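Acyl-CoA hydrolase (Bacillus cereus, PDB 1Y7U) hydrolyses the thioester bond of acyl-CoA, probably with long-chain fatty acyl-CoA as substrate, to release coenzyme A. Local coordinates at the interface of chains A and B. Coordinates in Å, arbitrary orientation; residue numbers count along the deposited sequence, not the author numbering. Chains: chain A/B, Acyl-CoA hydrolase.

The interface of chains A and B. Residues chain A 40-41, 43-44, 47, 64, 67; chain B 38-41, 43-44.
This two-fold symmetric, homodimer-type interface pairs two of the six subunits of the deposited assembly, as is typical of hotdog thioesterases. The first turns of the hotdog helix 39-58 of each chain lie antiparallel against those of the other. Glycines let the backbones come close: A:Ser44 CA lies 3.8 Å from B:Gly40 CA, and A:Gly40 packs on B:Ser44 in the same way.

The main polar contact is at the start of the chain B helix. A:Asp47 has CG anti to its backbone N (chi1 174°), which turns the carboxylate toward that helix end. Its OD2 accepts a hydrogen bond from the amide B:Gly40 N at 2.6 Å. The N-H comes from above the carboxylate plane, 68° out of it. The helix N-terminus may further stabilise the negative charge.

The two serines differ in rotation. B:Ser44 OG sits beside its backbone N (chi1 -75°), between two helix carbonyls. It bonds weakly to A:Gly40 O (2.9 Å) and B:Gly40 O (3.4 Å). A:Ser44 OG, anti to its N, stays 3.9 Å from B:Gly40 O.

Between the antiparallel helices, A:Leu43 CB meets B:Leu43 CB at 3.8 Å. The side chains of B:Leu43 and selenomethionine A:Met67, bent at chi2, cross obliquely, with B:Leu43 CD2 3.7 Å from A:Met67 CG. The methyl A:Thr64 CG2 packs on B:Gly39.

A:Thr64 also belongs to the coenzyme A pocket. The contact thus joins the subunits and likely helps shape the CoA-binding region.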
# COMPACT_ATOMS: atom_id res chain seq x y z
N GLY A 40 -10.36 -11.33 5.33
CA GLY A 40 -9.73 -10.22 6.01
C GLY A 40 -10.02 -8.86 5.39
O GLY A 40 -10.33 -7.90 6.10
N LYS A 41 -9.94 -8.78 4.07
CA LYS A 41 -10.20 -7.51 3.42
C LYS A 41 -11.55 -6.95 3.86
O LYS A 41 -11.63 -5.79 4.25
CB LYS A 41 -10.17 -7.67 1.90
CG LYS A 41 -10.38 -6.35 1.14
CD LYS A 41 -9.39 -5.29 1.55
CE LYS A 41 -9.59 -4.04 0.73
NZ LYS A 41 -8.66 -2.96 1.16
N LEU A 43 -13.34 -7.75 6.59
CA LEU A 43 -13.32 -7.44 8.01
C LEU A 43 -12.58 -6.12 8.26
O LEU A 43 -13.07 -5.26 8.98
CB LEU A 43 -12.65 -8.57 8.78
CG LEU A 43 -13.37 -9.92 8.69
CD1 LEU A 43 -12.52 -11.02 9.29
CD2 LEU A 43 -14.71 -9.81 9.38
N SER A 44 -11.41 -5.95 7.65
CA SER A 44 -10.67 -4.71 7.85
C SER A 44 -11.56 -3.53 7.48
O SER A 44 -11.63 -2.53 8.20
CB SER A 44 -9.42 -4.69 6.98
OG SER A 44 -8.66 -3.51 7.21
N ASP A 47 -14.66 -2.83 10.00
CA ASP A 47 -14.17 -2.13 11.18
C ASP A 47 -13.86 -0.67 10.87
O ASP A 47 -14.20 0.23 11.64
CB ASP A 47 -12.92 -2.85 11.72
CG ASP A 47 -12.27 -2.11 12.88
OD1 ASP A 47 -12.90 -1.99 13.94
OD2 ASP A 47 -11.11 -1.64 12.72
N THR A 64 -11.76 -0.02 18.96
CA THR A 64 -12.64 -1.15 18.70
C THR A 64 -12.50 -2.23 19.77
O THR A 64 -11.42 -2.78 19.98
CB THR A 64 -12.43 -1.74 17.26
OG1 THR A 64 -12.78 -3.13 17.24
CG2 THR A 64 -11.02 -1.54 16.78
N MSE A 67 -15.66 -7.68 17.66
CA MSE A 67 -16.25 -7.95 16.36
C MSE A 67 -17.22 -9.11 16.59
O MSE A 67 -16.85 -10.11 17.21
CB MSE A 67 -15.18 -8.40 15.37
CG MSE A 67 -14.95 -7.45 14.20
SE MSE A 67 -16.36 -7.42 12.87
CE MSE A 67 -15.47 -6.34 11.54
N PHE B 38 -6.02 -0.44 14.66
CA PHE B 38 -7.42 -0.53 14.30
C PHE B 38 -7.70 -2.02 14.43
O PHE B 38 -6.88 -2.84 14.02
CB PHE B 38 -7.64 -0.15 12.83
CG PHE B 38 -7.63 1.33 12.57
CD1 PHE B 38 -6.48 1.95 12.08
CD2 PHE B 38 -8.79 2.08 12.75
CE1 PHE B 38 -6.49 3.31 11.77
CE2 PHE B 38 -8.81 3.44 12.45
CZ PHE B 38 -7.66 4.06 11.95
N GLY B 39 -8.84 -2.39 15.00
CA GLY B 39 -9.14 -3.80 15.13
C GLY B 39 -9.07 -4.48 13.77
O GLY B 39 -8.61 -5.62 13.63
N GLY B 40 -9.54 -3.74 12.77
CA GLY B 40 -9.54 -4.23 11.40
C GLY B 40 -8.20 -4.77 10.95
O GLY B 40 -8.13 -5.82 10.31
N LYS B 41 -7.13 -4.05 11.28
CA LYS B 41 -5.79 -4.48 10.91
C LYS B 41 -5.56 -5.88 11.45
O LYS B 41 -5.12 -6.77 10.72
CB LYS B 41 -4.75 -3.53 11.50
CG LYS B 41 -3.30 -3.94 11.23
CD LYS B 41 -3.05 -4.00 9.75
CE LYS B 41 -1.67 -4.51 9.45
NZ LYS B 41 -1.52 -4.82 8.00
N LEU B 43 -7.86 -8.07 12.53
CA LEU B 43 -8.77 -9.02 11.89
C LEU B 43 -8.19 -9.52 10.56
O LEU B 43 -8.23 -10.71 10.27
CB LEU B 43 -10.15 -8.42 11.64
CG LEU B 43 -11.30 -8.44 12.66
CD1 LEU B 43 -11.10 -9.56 13.66
CD2 LEU B 43 -11.37 -7.11 13.37
N SER B 44 -7.65 -8.61 9.76
CA SER B 44 -7.09 -8.99 8.47
C SER B 44 -5.91 -9.94 8.58
O SER B 44 -5.81 -10.90 7.83
CB SER B 44 -6.65 -7.77 7.69
OG SER B 44 -7.78 -7.11 7.16